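Local coordinates for protein N-methyltransferase (Streptoalloteichus sp. ATCC 53650, PDB 5BSZ) that probably transfers a methyl group from S-adenosylmethionine to a sugar amine, as a sugar N-methyltransferase connected with the antibiotic kedarcidin, at residues Ala97-Phe102 with Arg132-His137; Gly158-Asp163 with Val173-Ser178; Val37-Arg42 with Leu230-Gln235; Pro46-Leu51 with Glu67-Ala72. All blocks are in the same frame, centred on the assembly; numbering follows the deposited sequence.

Interaction 1. Residues Ala97-Phe102 with Arg132-His137; sequences ADMFDF and RAMARH. With SAH (S-adenosyl-L-homocysteine), chain B.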
# COMPACT_ATOMS: atom_id res chain seq x y z
N ALA A 97 -20.23 -23.36 8.61
CA ALA A 97 -19.72 -23.93 9.84
C ALA A 97 -18.22 -24.10 9.82
O ALA A 97 -17.57 -24.01 8.77
CB ALA A 97 -20.37 -25.27 10.17
N ASP A 98 -17.72 -24.24 11.04
CA ASP A 98 -16.31 -24.40 11.35
C ASP A 98 -15.94 -25.88 11.31
O ASP A 98 -16.45 -26.72 12.07
CB ASP A 98 -16.04 -23.80 12.72
CG ASP A 98 -14.57 -23.84 13.10
OD1 ASP A 98 -13.69 -24.27 12.30
OD2 ASP A 98 -14.37 -23.55 14.30
N MET A 99 -15.01 -26.17 10.41
CA MET A 99 -14.55 -27.55 10.18
C MET A 99 -14.00 -28.15 11.45
O MET A 99 -13.93 -29.38 11.58
CB MET A 99 -13.47 -27.62 9.06
CG MET A 99 -12.22 -26.79 9.33
SD MET A 99 -10.97 -26.58 7.98
CE MET A 99 -10.81 -28.31 7.82
N PHE A 100 -13.54 -27.31 12.37
CA PHE A 100 -12.93 -27.78 13.60
C PHE A 100 -13.91 -28.30 14.63
O PHE A 100 -13.51 -29.04 15.52
CB PHE A 100 -12.02 -26.71 14.22
CG PHE A 100 -10.91 -26.37 13.31
CD1 PHE A 100 -10.04 -27.36 12.90
CD2 PHE A 100 -10.84 -25.12 12.73
CE1 PHE A 100 -9.08 -27.08 11.97
CE2 PHE A 100 -9.86 -24.85 11.80
CZ PHE A 100 -8.99 -25.82 11.43
N ASP A 101 -15.15 -27.85 14.54
CA ASP A 101 -16.18 -28.33 15.46
C ASP A 101 -17.55 -27.97 14.87
O ASP A 101 -17.96 -26.79 14.86
CB ASP A 101 -15.94 -27.69 16.83
CG ASP A 101 -16.94 -28.20 17.87
OD1 ASP A 101 -17.62 -27.39 18.51
OD2 ASP A 101 -17.14 -29.42 17.90
N PHE A 102 -18.13 -28.92 14.16
CA PHE A 102 -19.42 -28.74 13.50
C PHE A 102 -20.21 -30.06 13.74
O PHE A 102 -19.65 -31.11 14.08
CB PHE A 102 -19.27 -28.43 11.99
CG PHE A 102 -18.74 -29.57 11.17
CD1 PHE A 102 -17.38 -29.78 11.01
CD2 PHE A 102 -19.61 -30.46 10.54
CE1 PHE A 102 -16.89 -30.87 10.31
CE2 PHE A 102 -19.13 -31.54 9.83
CZ PHE A 102 -17.77 -31.74 9.70
N ARG A 132 -11.90 -35.76 14.06
CA ARG A 132 -13.00 -36.27 14.87
C ARG A 132 -14.36 -35.77 14.40
O ARG A 132 -15.36 -36.53 14.33
CB ARG A 132 -12.76 -35.95 16.34
CG ARG A 132 -13.37 -36.95 17.31
CD ARG A 132 -12.41 -37.30 18.47
NE ARG A 132 -11.62 -36.13 18.88
CZ ARG A 132 -10.28 -36.02 18.96
NH1 ARG A 132 -9.44 -37.06 18.72
NH2 ARG A 132 -9.79 -34.81 19.31
N ALA A 133 -14.44 -34.47 14.13
CA ALA A 133 -15.72 -33.90 13.74
C ALA A 133 -16.15 -34.50 12.42
O ALA A 133 -17.33 -34.74 12.27
CB ALA A 133 -15.66 -32.38 13.60
N MET A 134 -15.23 -34.65 11.45
CA MET A 134 -15.47 -35.40 10.22
C MET A 134 -15.96 -36.85 10.46
O MET A 134 -16.95 -37.25 9.87
CB MET A 134 -14.27 -35.42 9.26
CG MET A 134 -13.98 -34.00 8.74
SD MET A 134 -12.38 -34.00 7.90
CE MET A 134 -12.23 -32.21 7.85
N ALA A 135 -15.23 -37.60 11.29
CA ALA A 135 -15.53 -39.00 11.61
C ALA A 135 -16.90 -39.21 12.26
O ALA A 135 -17.54 -40.25 12.00
CB ALA A 135 -14.43 -39.57 12.52
N ARG A 136 -17.39 -38.28 13.07
CA ARG A 136 -18.74 -38.46 13.59
C ARG A 136 -19.85 -38.17 12.61
O ARG A 136 -21.02 -38.28 12.96
CB ARG A 136 -18.97 -37.68 14.86
CG ARG A 136 -18.90 -36.20 14.75
CD ARG A 136 -18.65 -35.65 16.15
NE ARG A 136 -18.67 -34.19 16.10
CZ ARG A 136 -17.71 -33.37 16.55
NH1 ARG A 136 -16.60 -33.83 17.16
NH2 ARG A 136 -17.87 -32.07 16.38
N HIS A 137 -19.49 -37.76 11.39
CA HIS A 137 -20.50 -37.71 10.34
C HIS A 137 -20.47 -38.91 9.45
O HIS A 137 -20.97 -38.84 8.31
CB HIS A 137 -20.34 -36.45 9.51
CG HIS A 137 -20.68 -35.23 10.28
ND1 HIS A 137 -19.82 -34.65 11.20
CD2 HIS A 137 -21.84 -34.54 10.35
CE1 HIS A 137 -20.42 -33.61 11.76
NE2 HIS A 137 -21.65 -33.54 11.27
N SAH B . -11.52 -27.77 -0.70
CA SAH B . -11.60 -26.54 -1.57
CB SAH B . -11.24 -25.22 -0.84
CG SAH B . -9.91 -24.54 -1.05
SD SAH B . -9.62 -23.02 -0.20
C SAH B . -10.81 -26.89 -2.80
O SAH B . -10.11 -27.89 -2.91
OXT SAH B . -10.99 -26.24 -3.78
C5' SAH B . -9.76 -23.38 1.53
C4' SAH B . -11.21 -23.13 1.99
O4' SAH B . -11.36 -23.48 3.38
C3' SAH B . -11.61 -21.66 1.93
O3' SAH B . -12.77 -21.58 1.10
C2' SAH B . -11.97 -21.21 3.33
O2' SAH B . -13.12 -20.33 3.37
C1' SAH B . -12.21 -22.54 4.01
N9 SAH B . -11.95 -22.55 5.47
C8 SAH B . -10.92 -21.96 6.14
N7 SAH B . -11.04 -22.17 7.47
C5 SAH B . -12.19 -22.88 7.64
C6 SAH B . -12.91 -23.41 8.79
N6 SAH B . -12.34 -23.19 9.99
N1 SAH B . -14.04 -24.12 8.55
C2 SAH B . -14.55 -24.28 7.33
N3 SAH B . -13.96 -23.82 6.21
C4 SAH B . -12.80 -23.14 6.32
O HOH W 1 -14.42 -32.00 17.04
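Arg136 grips two acceptors of the 97-102 loop with a single nitrogen. Its NH2 forms a salt bridge with OD2 of Asp101 at 3.1 Å. It meets the carboxylate on its anti side, with the two flat groups turned 73° apart. The same NH2 donates to the backbone O of Phe102, also at 3.1 Å, from above the carbonyl plane. NE of Arg136 pairs with Asp103, so a second carboxylate fixes the guanidinium.

His137 is held at both ring nitrogens. ND1 donates to Ala133 O at 2.7 Å, with the acceptor in the ring plane, and NE2 bonds to Leu104 N. The rings of His137 and Phe102 are offset and near parallel, at 20°; their exact spacing is doubtful.

Apolar contacts fill the rest. Phe102 CE1 touches Ala133 CB at 3.8 Å. Met99 and Met134 run side by side, with their CE atoms 4.2 Å apart.

The loop also reads the adenine of the cofactor product. Met99 N donates to SAH N1 at 2.9 Å. SAH N6 donates almost straight to Asp98 OD1, which also accepts from Phe100 N in an Asx turn.

The contact wedges this loop between helix 124-135 and the Rossmann-like sheet: Phe102 and both methionines lie on Val54 of strand 50-54, and Met134 and His137 on Val111 of strand 110-113.

Interaction 2. Residues Gly158-Asp163 with Val173-Ser178; sequences GHIAHD and VRLSRS. With THM (thymidine), chain G.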
# COMPACT_ATOMS: atom_id res chain seq x y z
N GLY A 158 11.29 -22.26 -2.14
CA GLY A 158 11.53 -21.60 -3.42
C GLY A 158 10.34 -21.50 -4.37
O GLY A 158 10.50 -21.17 -5.53
N HIS A 159 9.12 -21.81 -3.93
CA HIS A 159 8.03 -21.77 -4.87
C HIS A 159 7.64 -20.31 -5.21
O HIS A 159 7.45 -19.51 -4.29
CB HIS A 159 6.82 -22.48 -4.33
CG HIS A 159 5.62 -22.38 -5.23
ND1 HIS A 159 5.54 -23.04 -6.43
CD2 HIS A 159 4.46 -21.69 -5.10
CE1 HIS A 159 4.39 -22.76 -7.02
NE2 HIS A 159 3.71 -21.96 -6.22
N ILE A 160 7.49 -20.01 -6.49
CA ILE A 160 7.02 -18.70 -6.99
C ILE A 160 6.17 -19.02 -8.17
O ILE A 160 6.59 -19.82 -8.97
CB ILE A 160 8.16 -17.78 -7.47
CG1 ILE A 160 9.00 -17.39 -6.27
CG2 ILE A 160 7.59 -16.55 -8.19
CD1 ILE A 160 10.38 -16.88 -6.54
N ALA A 161 5.00 -18.44 -8.29
CA ALA A 161 4.13 -18.68 -9.40
C ALA A 161 3.46 -17.37 -9.82
O ALA A 161 3.32 -16.48 -9.01
CB ALA A 161 3.04 -19.67 -9.00
N HIS A 162 3.01 -17.30 -11.08
CA HIS A 162 2.28 -16.13 -11.61
C HIS A 162 1.21 -16.61 -12.55
O HIS A 162 1.29 -17.70 -13.07
CB HIS A 162 3.21 -15.22 -12.38
CG HIS A 162 3.68 -15.79 -13.69
ND1 HIS A 162 4.89 -16.44 -13.82
CD2 HIS A 162 3.11 -15.80 -14.91
CE1 HIS A 162 5.04 -16.83 -15.07
NE2 HIS A 162 3.95 -16.50 -15.74
N ASP A 163 0.21 -15.79 -12.80
CA ASP A 163 -0.79 -16.10 -13.78
C ASP A 163 -1.23 -14.77 -14.37
O ASP A 163 -1.08 -13.72 -13.74
CB ASP A 163 -1.99 -16.75 -13.09
CG ASP A 163 -2.94 -17.45 -14.07
OD1 ASP A 163 -4.06 -17.83 -13.66
OD2 ASP A 163 -2.58 -17.65 -15.25
N VAL A 173 -3.42 -9.82 -13.17
CA VAL A 173 -2.21 -10.57 -13.00
C VAL A 173 -2.07 -10.99 -11.55
O VAL A 173 -2.49 -10.25 -10.65
CB VAL A 173 -1.00 -9.74 -13.44
CG1 VAL A 173 -1.21 -9.27 -14.87
CG2 VAL A 173 -0.84 -8.52 -12.56
N ARG A 174 -1.44 -12.14 -11.34
CA ARG A 174 -1.26 -12.72 -10.02
C ARG A 174 0.14 -13.19 -9.81
O ARG A 174 0.75 -13.76 -10.70
CB ARG A 174 -2.21 -13.93 -9.85
CG ARG A 174 -2.12 -14.63 -8.49
CD ARG A 174 -3.08 -15.82 -8.36
NE ARG A 174 -3.12 -16.43 -7.02
CZ ARG A 174 -2.28 -17.35 -6.57
NH1 ARG A 174 -1.30 -17.80 -7.34
NH2 ARG A 174 -2.40 -17.83 -5.33
N LEU A 175 0.68 -12.97 -8.62
CA LEU A 175 2.02 -13.45 -8.29
C LEU A 175 1.94 -14.01 -6.88
O LEU A 175 1.37 -13.36 -6.00
CB LEU A 175 3.02 -12.31 -8.34
CG LEU A 175 4.49 -12.55 -8.13
CD1 LEU A 175 4.93 -13.52 -9.22
CD2 LEU A 175 5.36 -11.29 -8.18
N SER A 176 2.58 -15.15 -6.67
CA SER A 176 2.50 -15.81 -5.38
C SER A 176 3.87 -16.34 -5.00
O SER A 176 4.71 -16.62 -5.87
CB SER A 176 1.43 -16.90 -5.45
OG SER A 176 1.94 -18.05 -6.11
N ARG A 177 4.09 -16.51 -3.71
CA ARG A 177 5.37 -16.92 -3.17
C ARG A 177 5.09 -17.66 -1.88
O ARG A 177 4.13 -17.31 -1.19
CB ARG A 177 6.15 -15.70 -2.79
CG ARG A 177 7.55 -16.01 -2.41
CD ARG A 177 8.16 -14.78 -1.84
NE ARG A 177 9.44 -15.15 -1.26
CZ ARG A 177 9.71 -15.10 0.03
NH1 ARG A 177 10.91 -15.47 0.43
NH2 ARG A 177 8.83 -14.69 0.93
N SER A 178 5.89 -18.68 -1.56
CA SER A 178 5.72 -19.39 -0.28
C SER A 178 7.07 -19.62 0.40
O SER A 178 8.09 -19.69 -0.27
CB SER A 178 4.91 -20.66 -0.46
OG SER A 178 5.69 -21.75 -0.96
O5' THM G . 1.15 -25.37 -5.34
C5' THM G . 2.40 -24.71 -5.03
C4' THM G . 2.86 -25.04 -3.61
O4' THM G . 3.14 -26.44 -3.69
C3' THM G . 4.17 -24.36 -3.11
O3' THM G . 3.97 -23.62 -1.88
C2' THM G . 5.23 -25.47 -2.90
C1' THM G . 4.34 -26.73 -2.98
N1 THM G . 4.87 -28.01 -3.48
C2 THM G . 5.58 -28.67 -2.46
O2 THM G . 5.70 -28.04 -1.39
N3 THM G . 6.14 -29.87 -2.61
C4 THM G . 5.99 -30.54 -3.75
O4 THM G . 6.50 -31.70 -3.88
C5 THM G . 5.22 -29.89 -4.82
C5M THM G . 5.11 -30.70 -6.09
C6 THM G . 4.65 -28.63 -4.65
O HOH W 2 10.77 -20.58 -0.09
O HOH W 3 8.31 -22.82 -1.22
O HOH W 4 0.96 -20.65 -5.61
O HOH W 5 9.53 -18.60 -2.67
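Ala161 and Ser176 form a hydrogen-bonded antiparallel pair. Ser176 N donates to Ala161 O at 2.8 Å, and Ala161 N donates back to Ser176 O. Asp163 and Arg174 make a second such pair. Ser178 N reaches His159 O at a longer 3.3 Å.

Beside this last bond lies the thymidine. OG of Ser178 shares a hydrogen bond with O3' of the ligand at 2.7 Å. A water joins the same OG to His159 N. Another water sits at the edge of the His159 ring, in its plane, and connects NE2, at 3.1 Å, with OG of Ser176.

The His159 imidazole lies flat against the sugar. CG is anti to the backbone N (chi1 176°), and one face of the ring meets the deoxyribose, with CG 3.2 Å from C3' of thymidine. An alanine here would probably leave that side of the sugar without its flat support and the water on Ser176 without its imidazole partner.

Outward come the side-chain contacts. Ala161 CB rests 3.5 Å from OG of Ser176. On the other face Ile160 and Leu175 lie side by side, CG2 to CD1 at 4.2 Å, and both meet Thr171 of a neighbouring subunit. The charged ends look elsewhere: Asp163 to Arg26, Arg174 to Tyr191 and Arg177 to Glu188.

The arrangement is a beta hairpin of the four-stranded antiparallel sheet, with 160-166 its outer strand within the chain. Its 159 and 178 end lines the thymidine pocket, consistent with binding of a nucleotide-linked sugar.

Interaction 3. Residues Val37-Arg42 with Leu230-Gln235; sequences VRRVVR and LTDVGQ
Val40 and Val233 are the closest backbone pair, their CA atoms 8.3 Å apart, so helix 30-44 meets the 230-235 segment through side chains. Leu230 ends strand 225-230, and the residues after it lead to strand 240-245, which runs antiparallel to its neighbours in the seven-stranded sheet. A sheet with this 3-2-1-4-5-7-6 order is the hallmark of the class I, Rossmann-like methyltransferase fold. The helix comes just before the first parallel strand, 50-54, and packs against the sheet.

Val40 carries the apolar half. Its CG2, anti to the carbonyl carbon, does most of the touching. It meets CD1 of Leu230 tip to tip at 3.7 Å. The same methyl group lies 3.9 Å from CG2 of Val233. Val242 of strand 240-245 touches both Val40 and Leu230, while Val233 also rests on Trp36 and Leu240. The group thus continues into the sheet.

Arg39 carries the polar half. Its chain runs extended to CD and then bends at chi3 (131°). NH1 forms a salt bridge with OD2 of Asp232 at 2.6 Å. The carboxylate oxygen comes at the edge of the guanidinium, yet the two planes are turned 65° apart. A water bridges the same two side chains. It accepts from Arg39 NH1 at 3.1 Å and donates to Asp232 OD1 at 2.8 Å. This charged pair lies toward the solvent, with Asp232 exposed.

Between the two halves, CG1 of Val233 sits over one face of the guanidinium, toward its rim. It lies 3.9 Å from Arg39 NE, a nitrogen that the contact buries and that has no hydrogen-bond partner in the model.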
# COMPACT_ATOMS: atom_id res chain seq x y z
N VAL A 37 -11.42 -39.23 -4.97
CA VAL A 37 -12.36 -39.44 -3.88
C VAL A 37 -13.33 -40.57 -4.25
O VAL A 37 -13.52 -41.52 -3.49
CB VAL A 37 -13.18 -38.15 -3.59
CG1 VAL A 37 -14.24 -38.43 -2.52
CG2 VAL A 37 -12.25 -37.01 -3.13
N ARG A 38 -13.93 -40.49 -5.43
CA ARG A 38 -14.92 -41.47 -5.89
C ARG A 38 -14.35 -42.89 -5.80
O ARG A 38 -14.94 -43.83 -5.25
CB ARG A 38 -15.37 -41.16 -7.33
CG ARG A 38 -16.33 -42.21 -7.91
CD ARG A 38 -16.43 -42.17 -9.44
NE ARG A 38 -15.27 -42.87 -9.96
CZ ARG A 38 -15.14 -44.21 -9.96
NH1 ARG A 38 -16.15 -45.00 -9.60
NH2 ARG A 38 -13.99 -44.74 -10.36
N ARG A 39 -13.14 -43.03 -6.32
CA ARG A 39 -12.45 -44.31 -6.45
C ARG A 39 -12.12 -44.90 -5.10
O ARG A 39 -12.42 -46.07 -4.83
CB ARG A 39 -11.19 -44.13 -7.29
CG ARG A 39 -10.37 -45.38 -7.56
CD ARG A 39 -9.00 -45.01 -8.14
NE ARG A 39 -7.97 -45.72 -7.39
CZ ARG A 39 -6.81 -46.13 -7.88
NH1 ARG A 39 -5.97 -46.78 -7.09
NH2 ARG A 39 -6.48 -45.88 -9.14
N VAL A 40 -11.49 -44.11 -4.23
CA VAL A 40 -11.09 -44.59 -2.92
C VAL A 40 -12.33 -44.96 -2.06
O VAL A 40 -12.33 -45.91 -1.28
CB VAL A 40 -10.25 -43.51 -2.19
CG1 VAL A 40 -10.15 -43.82 -0.73
CG2 VAL A 40 -8.85 -43.37 -2.80
N VAL A 41 -13.39 -44.16 -2.16
CA VAL A 41 -14.65 -44.44 -1.46
C VAL A 41 -15.35 -45.72 -2.01
O VAL A 41 -15.71 -46.61 -1.24
CB VAL A 41 -15.61 -43.22 -1.57
CG1 VAL A 41 -17.03 -43.58 -1.11
CG2 VAL A 41 -15.06 -42.08 -0.71
N ARG A 42 -15.50 -45.83 -3.32
CA ARG A 42 -16.21 -46.97 -3.89
C ARG A 42 -15.46 -48.28 -3.71
O ARG A 42 -16.08 -49.32 -3.48
CB ARG A 42 -16.59 -46.69 -5.32
CG ARG A 42 -17.68 -45.64 -5.49
CD ARG A 42 -19.04 -46.24 -5.19
NE ARG A 42 -20.13 -45.26 -5.29
CZ ARG A 42 -20.58 -44.74 -6.43
NH1 ARG A 42 -20.08 -45.07 -7.60
NH2 ARG A 42 -21.57 -43.87 -6.42
N LEU A 230 -2.42 -43.79 1.10
CA LEU A 230 -2.50 -44.27 -0.26
C LEU A 230 -1.60 -43.38 -1.10
O LEU A 230 -1.72 -42.16 -1.02
CB LEU A 230 -3.93 -44.19 -0.78
CG LEU A 230 -4.91 -45.05 0.00
CD1 LEU A 230 -6.25 -44.92 -0.68
CD2 LEU A 230 -4.42 -46.50 0.12
N THR A 231 -0.69 -43.97 -1.86
CA THR A 231 0.24 -43.20 -2.73
C THR A 231 -0.03 -43.24 -4.23
O THR A 231 0.58 -42.51 -5.01
CB THR A 231 1.68 -43.64 -2.45
OG1 THR A 231 1.82 -45.01 -2.86
CG2 THR A 231 1.94 -43.55 -0.96
N ASP A 232 -1.02 -44.02 -4.66
CA ASP A 232 -1.36 -44.10 -6.08
C ASP A 232 -2.54 -43.18 -6.39
O ASP A 232 -3.06 -43.18 -7.50
CB ASP A 232 -1.65 -45.56 -6.49
CG ASP A 232 -2.71 -46.23 -5.62
OD1 ASP A 232 -2.71 -46.07 -4.38
OD2 ASP A 232 -3.57 -46.94 -6.18
N VAL A 233 -2.97 -42.38 -5.41
CA VAL A 233 -3.93 -41.33 -5.70
C VAL A 233 -3.44 -40.10 -4.96
O VAL A 233 -2.50 -40.21 -4.17
CB VAL A 233 -5.34 -41.69 -5.15
CG1 VAL A 233 -6.08 -42.59 -6.13
CG2 VAL A 233 -5.25 -42.37 -3.77
N GLY A 234 -4.07 -38.96 -5.16
CA GLY A 234 -3.52 -37.72 -4.58
C GLY A 234 -2.29 -37.24 -5.35
O GLY A 234 -1.96 -37.83 -6.37
N GLN A 235 -1.67 -36.15 -4.91
CA GLN A 235 -0.50 -35.60 -5.57
C GLN A 235 0.71 -36.48 -5.30
O GLN A 235 0.78 -37.18 -4.25
CB GLN A 235 -0.26 -34.15 -5.09
CG GLN A 235 -1.46 -33.24 -5.35
CD GLN A 235 -1.19 -31.75 -5.33
OE1 GLN A 235 -2.09 -30.92 -5.06
NE2 GLN A 235 0.03 -31.38 -5.67
O HOH W 6 -5.43 -46.51 -4.05

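Interaction 4. Residues Pro46-Leu51 with Glu67-Ala72; sequences PGARSL and EHFPDA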
# COMPACT_ATOMS: atom_id res chain seq x y z
N PRO A 46 -18.85 -49.91 -1.71
CA PRO A 46 -19.32 -50.01 -3.10
C PRO A 46 -20.66 -49.32 -3.37
O PRO A 46 -20.95 -48.87 -4.49
CB PRO A 46 -19.38 -51.52 -3.34
CG PRO A 46 -18.40 -52.09 -2.38
CD PRO A 46 -18.43 -51.21 -1.16
N GLY A 47 -21.51 -49.30 -2.36
CA GLY A 47 -22.83 -48.70 -2.54
C GLY A 47 -22.86 -47.24 -2.13
O GLY A 47 -23.94 -46.68 -2.06
N ALA A 48 -21.71 -46.61 -1.86
CA ALA A 48 -21.70 -45.25 -1.27
C ALA A 48 -22.49 -44.27 -2.12
O ALA A 48 -22.26 -44.17 -3.34
CB ALA A 48 -20.25 -44.76 -1.15
N ARG A 49 -23.41 -43.50 -1.52
CA ARG A 49 -24.18 -42.54 -2.35
C ARG A 49 -24.33 -41.14 -1.76
O ARG A 49 -24.85 -40.24 -2.41
CB ARG A 49 -25.57 -43.07 -2.71
CG ARG A 49 -26.51 -43.28 -1.54
CD ARG A 49 -27.93 -43.75 -1.91
NE ARG A 49 -28.64 -43.04 -2.98
CZ ARG A 49 -29.45 -41.98 -2.90
NH1 ARG A 49 -30.02 -41.56 -4.03
NH2 ARG A 49 -29.70 -41.29 -1.78
N SER A 50 -23.90 -40.99 -0.51
CA SER A 50 -23.94 -39.72 0.16
C SER A 50 -22.52 -39.28 0.55
O SER A 50 -21.68 -40.10 0.92
CB SER A 50 -24.80 -39.76 1.42
OG SER A 50 -24.29 -40.63 2.39
N LEU A 51 -22.30 -37.97 0.44
CA LEU A 51 -20.94 -37.40 0.62
C LEU A 51 -21.02 -35.99 1.18
O LEU A 51 -21.83 -35.14 0.71
CB LEU A 51 -20.18 -37.39 -0.70
CG LEU A 51 -18.73 -36.84 -0.62
CD1 LEU A 51 -17.81 -37.63 -1.50
CD2 LEU A 51 -18.68 -35.38 -0.98
N GLU A 67 -22.83 -36.41 -9.30
CA GLU A 67 -23.32 -37.46 -10.22
C GLU A 67 -23.23 -38.83 -9.56
O GLU A 67 -24.07 -39.74 -9.75
CB GLU A 67 -22.47 -37.53 -11.49
CG GLU A 67 -21.78 -36.24 -11.91
CD GLU A 67 -21.17 -36.37 -13.30
OE1 GLU A 67 -20.91 -35.31 -13.89
OE2 GLU A 67 -20.97 -37.51 -13.80
N HIS A 68 -22.18 -39.00 -8.76
CA HIS A 68 -21.94 -40.31 -8.16
C HIS A 68 -22.53 -40.39 -6.78
O HIS A 68 -22.89 -41.47 -6.31
CB HIS A 68 -20.43 -40.61 -8.18
CG HIS A 68 -19.86 -40.50 -9.56
ND1 HIS A 68 -20.26 -41.34 -10.59
CD2 HIS A 68 -19.02 -39.60 -10.13
CE1 HIS A 68 -19.66 -40.99 -11.71
NE2 HIS A 68 -18.89 -39.95 -11.46
N PHE A 69 -22.59 -39.24 -6.10
CA PHE A 69 -22.99 -39.19 -4.71
C PHE A 69 -24.13 -38.19 -4.64
O PHE A 69 -23.95 -37.06 -4.18
CB PHE A 69 -21.82 -38.79 -3.80
CG PHE A 69 -20.66 -39.74 -3.88
CD1 PHE A 69 -20.67 -40.94 -3.20
CD2 PHE A 69 -19.56 -39.42 -4.66
CE1 PHE A 69 -19.59 -41.80 -3.29
CE2 PHE A 69 -18.48 -40.27 -4.78
CZ PHE A 69 -18.49 -41.47 -4.09
N PRO A 70 -25.31 -38.58 -5.16
CA PRO A 70 -26.39 -37.60 -5.36
C PRO A 70 -26.92 -37.00 -4.05
O PRO A 70 -27.53 -35.96 -4.09
CB PRO A 70 -27.46 -38.42 -6.12
CG PRO A 70 -27.19 -39.87 -5.76
CD PRO A 70 -25.67 -39.90 -5.73
N ASP A 71 -26.67 -37.60 -2.89
CA ASP A 71 -27.15 -37.03 -1.61
C ASP A 71 -25.89 -36.39 -0.96
O ASP A 71 -25.15 -37.03 -0.20
CB ASP A 71 -27.79 -38.14 -0.77
CG ASP A 71 -28.08 -37.77 0.68
OD1 ASP A 71 -28.25 -36.57 1.00
OD2 ASP A 71 -28.13 -38.70 1.54
N ALA A 72 -25.66 -35.12 -1.28
CA ALA A 72 -24.37 -34.47 -0.95
C ALA A 72 -24.59 -33.20 -0.14
O ALA A 72 -25.70 -32.61 -0.14
CB ALA A 72 -23.62 -34.13 -2.24
O HOH W 7 -28.38 -41.33 0.91
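The first beta-alpha-beta unit of the Rossmann-like domain opens where Ser50 pairs with Asp71 and Leu51 with Ala72. Strands 50-54 and 71-76 start side by side and parallel, with helix 60-65 between them in the chain. Asp71 N donates to Arg49 O at 3.2 Å. Leu51 N then donates to Asp71 O at 3.1 Å.

Phe69 packs just ahead of the second strand. CD1 of Leu51 stands over one face of the ring, 4.3 Å from its centroid, in a CH-pi contact. CB of Ala48 comes in the ring plane at the edge, 3.7 Å from Phe69 CE1. Val41 of helix 30-44 also touches the Phe69 side chain. An alanine in place of Phe69 would probably open a gap between Leu51, Ala48 and that helix.

On the outer side Arg49 crosses Pro70 and Asp71 at about a right angle. CG of Pro70 lies over one face of the guanidinium, 3.7 Å from NH1. Arg49 NH2 is 4.5 Å from Asp71 OD2, too far for a salt bridge. A water in the guanidinium plane spans them, accepting from NH2 at 3.0 Å and donating to OD2 at 2.7 Å. Asp71 OD2 has its direct salt bridge with Arg106.

The chemistry is therefore split: apolar side chains pack between the strand starts and helix 30-44, while at the surface the charges of Arg49 and Asp71 meet through a water rather than directly.

Overall arrangement
Interactions 1, 3 and 4 belong to the Rossmann-like domain; interaction 2 lies in the separate antiparallel sheet, its centre about 32 Å from that of interaction 1. Interaction 1 is the most buried and sits on the cofactor product. Interaction 2 is partly buried and holds thymidine by a hydroxyl and a ring, with backbone bonds doing the joining. Interactions 3 and 4 lie away from the annotated sites. Interaction 3 uses helix 30-44, against which interaction 4 packs, and the two touch, with Arg42 NE probably hydrogen-bonded to Ala48 O. Both set valine, leucine or aromatic contacts inside and charges outside. Interaction 3 has a direct salt bridge; in interaction 4 a water intervenes.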